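Local coordinates for heavy-metal chelation domain-containing protein (Pyrococcus horikoshii, PDB 3NPG) that is of unknown function but belongs to the DUF364 family, whose members are putatively linked to heavy-metal chelation, at residues F26-V35 / I80-A91. Residues are numbered along the deposited sequence; the frame is centred on the assembly and turned at random.
Sequences FSFGLPYTWV and IERTLGVAAINA. With ACT (acetate ion), chain E.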
ATOM      1  N   PHE A  26       5.123  12.210 -26.241  1.00 23.47           N
ATOM      2  CA  PHE A  26       4.427  11.998 -24.965  1.00 22.43           C
ATOM      3  C   PHE A  26       5.056  10.826 -24.216  1.00 26.85           C
ATOM      4  O   PHE A  26       5.830  10.063 -24.803  1.00 26.69           O
ATOM      5  CB  PHE A  26       2.923  11.737 -25.201  1.00 23.99           C
ATOM      6  CG  PHE A  26       2.634  10.477 -25.983  1.00 26.00           C
ATOM      7  CD1 PHE A  26       2.651  10.482 -27.373  1.00 29.29           C
ATOM      8  CD2 PHE A  26       2.343   9.285 -25.332  1.00 28.34           C
ATOM      9  CE1 PHE A  26       2.414   9.313 -28.094  1.00 30.76           C
ATOM     10  CE2 PHE A  26       2.094   8.119 -26.057  1.00 31.95           C
ATOM     11  CZ  PHE A  26       2.132   8.139 -27.434  1.00 30.30           C
ATOM     12  N   SER A  27       4.702  10.659 -22.923  1.00 23.29           N
ATOM     13  CA  SER A  27       5.195   9.547 -22.111  1.00 23.04           C
ATOM     14  C   SER A  27       4.435   9.446 -20.798  1.00 26.58           C
ATOM     15  O   SER A  27       4.425  10.399 -20.018  1.00 25.56           O
ATOM     16  CB  SER A  27       6.693   9.700 -21.835  1.00 26.55           C
ATOM     17  OG  SER A  27       7.188   8.638 -21.037  1.00 36.31           O
ATOM     18  N   PHE A  28       3.814   8.277 -20.535  1.00 22.88           N
ATOM     19  CA  PHE A  28       3.204   7.995 -19.241  1.00 21.62           C
ATOM     20  C   PHE A  28       4.322   7.499 -18.309  1.00 27.89           C
ATOM     21  O   PHE A  28       4.606   6.304 -18.261  1.00 29.01           O
ATOM     22  CB  PHE A  28       2.081   6.938 -19.382  1.00 22.80           C
ATOM     23  CG  PHE A  28       1.391   6.579 -18.082  1.00 23.31           C
ATOM     24  CD1 PHE A  28       0.479   7.447 -17.496  1.00 25.38           C
ATOM     25  CD2 PHE A  28       1.617   5.352 -17.472  1.00 24.78           C
ATOM     26  CE1 PHE A  28      -0.152   7.118 -16.297  1.00 25.81           C
ATOM     27  CE2 PHE A  28       0.983   5.023 -16.277  1.00 27.21           C
ATOM     28  CZ  PHE A  28       0.101   5.905 -15.698  1.00 24.94           C
ATOM     29  N   GLY A  29       5.053   8.440 -17.723  1.00 25.22           N
ATOM     30  CA  GLY A  29       6.232   8.120 -16.931  1.00 25.79           C
ATOM     31  C   GLY A  29       6.239   8.697 -15.537  1.00 30.15           C
ATOM     32  O   GLY A  29       5.289   9.365 -15.131  1.00 29.73           O
ATOM     33  N   LEU A  30       7.332   8.430 -14.783  1.00 26.80           N
ATOM     34  CA  LEU A  30       7.490   8.890 -13.408  1.00 26.52           C
ATOM     35  C   LEU A  30       8.638   9.920 -13.290  1.00 31.25           C
ATOM     36  O   LEU A  30       9.665   9.778 -13.960  1.00 31.70           O
ATOM     37  CB  LEU A  30       7.754   7.698 -12.469  1.00 27.24           C
ATOM     38  CG  LEU A  30       6.567   6.761 -12.213  1.00 31.98           C
ATOM     39  CD1 LEU A  30       7.029   5.480 -11.573  1.00 32.76           C
ATOM     40  CD2 LEU A  30       5.511   7.429 -11.345  1.00 33.50           C
ATOM     41  N   PRO A  31       8.490  10.965 -12.434  1.00 26.93           N
ATOM     42  CA  PRO A  31       7.341  11.251 -11.546  1.00 26.11           C
ATOM     43  C   PRO A  31       6.135  11.841 -12.281  1.00 29.79           C
ATOM     44  O   PRO A  31       5.017  11.807 -11.759  1.00 29.56           O
ATOM     45  CB  PRO A  31       7.935  12.237 -10.534  1.00 27.60           C
ATOM     46  CG  PRO A  31       8.986  12.975 -11.311  1.00 31.88           C
ATOM     47  CD  PRO A  31       9.570  11.961 -12.263  1.00 28.01           C
ATOM     48  N   TYR A  32       6.356  12.371 -13.497  1.00 26.08           N
ATOM     49  CA  TYR A  32       5.306  13.047 -14.243  1.00 25.34           C
ATOM     50  C   TYR A  32       5.078  12.476 -15.614  1.00 30.72           C
ATOM     51  O   TYR A  32       6.033  12.096 -16.306  1.00 31.04           O
ATOM     52  CB  TYR A  32       5.603  14.552 -14.342  1.00 25.87           C
ATOM     53  CG  TYR A  32       5.315  15.298 -13.065  1.00 27.63           C
ATOM     54  CD1 TYR A  32       6.253  15.357 -12.043  1.00 29.65           C
ATOM     55  CD2 TYR A  32       4.087  15.919 -12.859  1.00 28.41           C
ATOM     56  CE1 TYR A  32       5.967  15.986 -10.835  1.00 30.30           C
ATOM     57  CE2 TYR A  32       3.798  16.573 -11.666  1.00 29.33           C
ATOM     58  CZ  TYR A  32       4.741  16.601 -10.653  1.00 37.43           C
ATOM     59  OH  TYR A  32       4.461  17.234  -9.469  1.00 40.05           O
ATOM     60  N   THR A  33       3.800  12.436 -16.030  1.00 26.80           N
ATOM     61  CA  THR A  33       3.400  12.136 -17.394  1.00 26.23           C
ATOM     62  C   THR A  33       3.467  13.448 -18.150  1.00 29.29           C
ATOM     63  O   THR A  33       3.064  14.482 -17.610  1.00 29.41           O
ATOM     64  CB  THR A  33       1.971  11.550 -17.413  1.00 31.65           C
ATOM     65  OG1 THR A  33       1.974  10.290 -16.746  1.00 30.65           O
ATOM     66  CG2 THR A  33       1.419  11.391 -18.819  1.00 29.07           C
ATOM     67  N   TRP A  34       4.056  13.444 -19.343  1.00 24.31           N
ATOM     68  CA  TRP A  34       4.206  14.679 -20.100  1.00 22.80           C
ATOM     69  C   TRP A  34       3.712  14.567 -21.523  1.00 25.28           C
ATOM     70  O   TRP A  34       3.710  13.481 -22.099  1.00 25.36           O
ATOM     71  CB  TRP A  34       5.657  15.181 -20.059  1.00 21.15           C
ATOM     72  CG  TRP A  34       6.660  14.188 -20.548  1.00 22.03           C
ATOM     73  CD1 TRP A  34       7.375  13.305 -19.795  1.00 24.98           C
ATOM     74  CD2 TRP A  34       7.091  14.006 -21.900  1.00 22.24           C
ATOM     75  NE1 TRP A  34       8.224  12.580 -20.596  1.00 25.04           N
ATOM     76  CE2 TRP A  34       8.079  12.998 -21.894  1.00 26.43           C
ATOM     77  CE3 TRP A  34       6.734  14.597 -23.126  1.00 23.30           C
ATOM     78  CZ2 TRP A  34       8.704  12.558 -23.064  1.00 25.78           C
ATOM     79  CZ3 TRP A  34       7.354  14.158 -24.281  1.00 24.98           C
ATOM     80  CH2 TRP A  34       8.321  13.146 -24.244  1.00 25.95           C
ATOM     81  N   VAL A  35       3.279  15.698 -22.091  1.00 20.78           N
ATOM     82  CA  VAL A  35       2.824  15.787 -23.475  1.00 20.33           C
ATOM     83  C   VAL A  35       3.474  17.004 -24.121  1.00 25.07           C
ATOM     84  O   VAL A  35       3.327  18.124 -23.616  1.00 24.35           O
ATOM     85  CB  VAL A  35       1.265  15.835 -23.574  1.00 23.14           C
ATOM     86  CG1 VAL A  35       0.813  16.285 -24.955  1.00 22.79           C
ATOM     87  CG2 VAL A  35       0.644  14.483 -23.214  1.00 22.99           C
ATOM     88  N   ILE A  80      -4.537   5.929 -16.569  1.00 24.41           N
ATOM     89  CA  ILE A  80      -3.496   6.145 -17.587  1.00 23.15           C
ATOM     90  C   ILE A  80      -4.009   7.093 -18.680  1.00 25.07           C
ATOM     91  O   ILE A  80      -3.306   8.039 -19.059  1.00 25.27           O
ATOM     92  CB  ILE A  80      -2.988   4.795 -18.181  1.00 26.78           C
ATOM     93  CG1 ILE A  80      -2.528   3.830 -17.063  1.00 27.02           C
ATOM     94  CG2 ILE A  80      -1.870   5.036 -19.207  1.00 28.37           C
ATOM     95  CD1 ILE A  80      -2.235   2.432 -17.526  1.00 32.00           C
ATOM     96  N   GLU A  81      -5.259   6.875 -19.141  1.00 19.69           N
ATOM     97  CA  GLU A  81      -5.893   7.719 -20.152  1.00 18.67           C
ATOM     98  C   GLU A  81      -6.195   9.129 -19.605  1.00 23.20           C
ATOM     99  O   GLU A  81      -6.060  10.106 -20.340  1.00 22.97           O
ATOM    100  CB  GLU A  81      -7.165   7.058 -20.689  1.00 20.06           C
ATOM    101  CG  GLU A  81      -6.901   5.794 -21.492  1.00 25.33           C
ATOM    102  CD  GLU A  81      -8.145   5.044 -21.936  1.00 36.81           C
ATOM    103  OE1 GLU A  81      -9.259   5.609 -21.826  1.00 26.49           O
ATOM    104  OE2 GLU A  81      -8.003   3.887 -22.398  1.00 20.24           O
ATOM    105  N   ARG A  82      -6.588   9.230 -18.302  1.00 20.39           N
ATOM    106  CA  ARG A  82      -6.850  10.523 -17.644  1.00 20.30           C
ATOM    107  C   ARG A  82      -5.572  11.342 -17.520  1.00 24.89           C
ATOM    108  O   ARG A  82      -5.572  12.535 -17.842  1.00 24.59           O
ATOM    109  CB  ARG A  82      -7.451  10.320 -16.245  1.00 21.32           C
ATOM    110  CG  ARG A  82      -8.936  10.086 -16.233  1.00 29.65           C
ATOM    111  CD  ARG A  82      -9.578  10.562 -14.930  1.00 25.72           C
ATOM    112  NE  ARG A  82      -9.004   9.912 -13.742  1.00 24.45           N
ATOM    113  CZ  ARG A  82      -9.379   8.713 -13.292  1.00 41.01           C
ATOM    114  NH1 ARG A  82     -10.286   8.003 -13.951  1.00 28.27           N
ATOM    115  NH2 ARG A  82      -8.824   8.205 -12.199  1.00 29.15           N
ATOM    116  N   THR A  83      -4.490  10.721 -16.979  1.00 21.57           N
ATOM    117  CA  THR A  83      -3.206  11.401 -16.765  1.00 21.15           C
ATOM    118  C   THR A  83      -2.629  11.939 -18.083  1.00 25.21           C
ATOM    119  O   THR A  83      -2.226  13.101 -18.140  1.00 23.96           O
ATOM    120  CB  THR A  83      -2.230  10.488 -16.007  1.00 28.02           C
ATOM    121  OG1 THR A  83      -2.924   9.859 -14.923  1.00 27.45           O
ATOM    122  CG2 THR A  83      -1.025  11.245 -15.478  1.00 26.28           C
ATOM    123  N   LEU A  84      -2.671  11.119 -19.167  1.00 23.16           N
ATOM    124  CA  LEU A  84      -2.214  11.552 -20.502  1.00 23.18           C
ATOM    125  C   LEU A  84      -3.109  12.680 -21.055  1.00 27.77           C
ATOM    126  O   LEU A  84      -2.616  13.582 -21.740  1.00 27.50           O
ATOM    127  CB  LEU A  84      -2.183  10.363 -21.480  1.00 23.40           C
ATOM    128  CG  LEU A  84      -0.950   9.453 -21.393  1.00 27.71           C
ATOM    129  CD1 LEU A  84      -1.245   8.077 -21.969  1.00 28.16           C
ATOM    130  CD2 LEU A  84       0.252  10.078 -22.098  1.00 29.15           C
ATOM    131  N   GLY A  85      -4.406  12.627 -20.716  1.00 23.54           N
ATOM    132  CA  GLY A  85      -5.378  13.642 -21.113  1.00 22.61           C
ATOM    133  C   GLY A  85      -5.173  14.972 -20.410  1.00 24.89           C
ATOM    134  O   GLY A  85      -5.193  16.023 -21.053  1.00 24.28           O
ATOM    135  N   VAL A  86      -4.971  14.930 -19.080  1.00 20.56           N
ATOM    136  CA  VAL A  86      -4.695  16.131 -18.276  1.00 19.54           C
ATOM    137  C   VAL A  86      -3.344  16.760 -18.686  1.00 22.66           C
ATOM    138  O   VAL A  86      -3.261  17.977 -18.845  1.00 21.71           O
ATOM    139  CB  VAL A  86      -4.764  15.828 -16.754  1.00 23.10           C
ATOM    140  CG1 VAL A  86      -4.255  17.006 -15.930  1.00 22.52           C
ATOM    141  CG2 VAL A  86      -6.184  15.450 -16.338  1.00 23.13           C
ATOM    142  N   ALA A  87      -2.309  15.915 -18.933  1.00 19.73           N
ATOM    143  CA  ALA A  87      -0.999  16.393 -19.411  1.00 19.60           C
ATOM    144  C   ALA A  87      -1.138  17.086 -20.768  1.00 24.17           C
ATOM    145  O   ALA A  87      -0.464  18.081 -21.020  1.00 23.60           O
ATOM    146  CB  ALA A  87      -0.019  15.235 -19.512  1.00 20.33           C
ATOM    147  N   ALA A  88      -2.061  16.587 -21.621  1.00 22.43           N
ATOM    148  CA  ALA A  88      -2.346  17.181 -22.931  1.00 22.57           C
ATOM    149  C   ALA A  88      -3.114  18.498 -22.786  1.00 26.58           C
ATOM    150  O   ALA A  88      -2.844  19.441 -23.527  1.00 27.52           O
ATOM    151  CB  ALA A  88      -3.131  16.207 -23.790  1.00 23.60           C
ATOM    152  N   ILE A  89      -4.077  18.565 -21.826  1.00 22.56           N
ATOM    153  CA  ILE A  89      -4.823  19.807 -21.542  1.00 22.76           C
ATOM    154  C   ILE A  89      -3.847  20.881 -21.050  1.00 25.45           C
ATOM    155  O   ILE A  89      -3.918  22.029 -21.491  1.00 25.89           O
ATOM    156  CB  ILE A  89      -5.982  19.559 -20.513  1.00 26.34           C
ATOM    157  CG1 ILE A  89      -7.075  18.660 -21.115  1.00 26.99           C
ATOM    158  CG2 ILE A  89      -6.580  20.896 -20.011  1.00 28.11           C
ATOM    159  CD1 ILE A  89      -8.086  18.154 -20.117  1.00 32.78           C
ATOM    160  N   ASN A  90      -2.893  20.483 -20.181  1.00 20.10           N
ATOM    161  CA  ASN A  90      -1.859  21.377 -19.669  1.00 19.39           C
ATOM    162  C   ASN A  90      -0.907  21.825 -20.779  1.00 24.11           C
ATOM    163  O   ASN A  90      -0.480  22.977 -20.787  1.00 24.31           O
ATOM    164  CB  ASN A  90      -1.087  20.707 -18.536  1.00 17.44           C
ATOM    165  CG  ASN A  90      -1.916  20.471 -17.295  1.00 29.43           C
ATOM    166  OD1 ASN A  90      -2.935  21.129 -17.057  1.00 23.16           O
ATOM    167  ND2 ASN A  90      -1.480  19.548 -16.460  1.00 18.55           N
ATOM    168  N   ALA A  91      -0.593  20.918 -21.735  1.00 20.78           N
ATOM    169  CA  ALA A  91       0.271  21.238 -22.875  1.00 20.67           C
ATOM    170  C   ALA A  91      -0.342  22.347 -23.718  1.00 25.25           C
ATOM    171  O   ALA A  91       0.330  23.341 -24.012  1.00 25.18           O
ATOM    172  CB  ALA A  91       0.494  19.997 -23.723  1.00 21.39           C
TER
HETATM  173  C   ACT E 251       1.160  17.968  -8.690  1.00 39.69           C
HETATM  174  O   ACT E 251      -0.004  18.008  -8.930  1.00 39.43           O
HETATM  175  OXT ACT E 251       1.900  17.651  -9.555  1.00 38.80           O
HETATM  176  CH3 ACT E 251       1.678  18.296  -7.291  1.00 39.70           C
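Helix 79-96 packs against one face of the three-stranded antiparallel sheet in the N-terminal part of the chain, and here it meets the hairpin of strands 22-27 and 32-38, with Phe28 and Ile80 at one end and Val35 and Ala91 at the other. Strand 32-35 and helix 80-91 run at 52° to each other, their axes 6.9 Å apart at the closest. Phe28 leaves the strand pair at an inverse gamma turn centred on itself; with its CG anti to the backbone N (chi1 180°), the ring reaches the first turn of the helix segment. Ile80 CG2 sits over the middle of one ring face, 3.7 Å from the centroid, a CH-pi contact nearly on the ring normal, while Thr83 CB comes to the ring edge in its plane. With an alanine at Phe28, Ile80 CG2 is likely to lose the ring face it rests on, and a gap would probably open beside Thr83. Thr33 follows: its CG2 lies 3.7 Å from Leu84 CD2, and its OG1 faces the methyl Thr83 CG2 but is hydrogen-bonded to Thr50. Leu84 CD2 also touches the Phe26 ring obliquely. Farther along, Val35 straddles the small residues of the helix, CG2 lying 3.8 Å from Ala87 CB and CG1 3.9 Å from Ala91 CB. Ala87, Ala88 and Ala91 present only methyl groups, which lets the strand come close: the CA atoms of Val35 and Ala88 are 5.4 Å apart. No hydrogen bond links the two segments, so helix and hairpin are joined by buried apolar packing, while the threonine hydroxyls find their partners in Thr50 and Ile79.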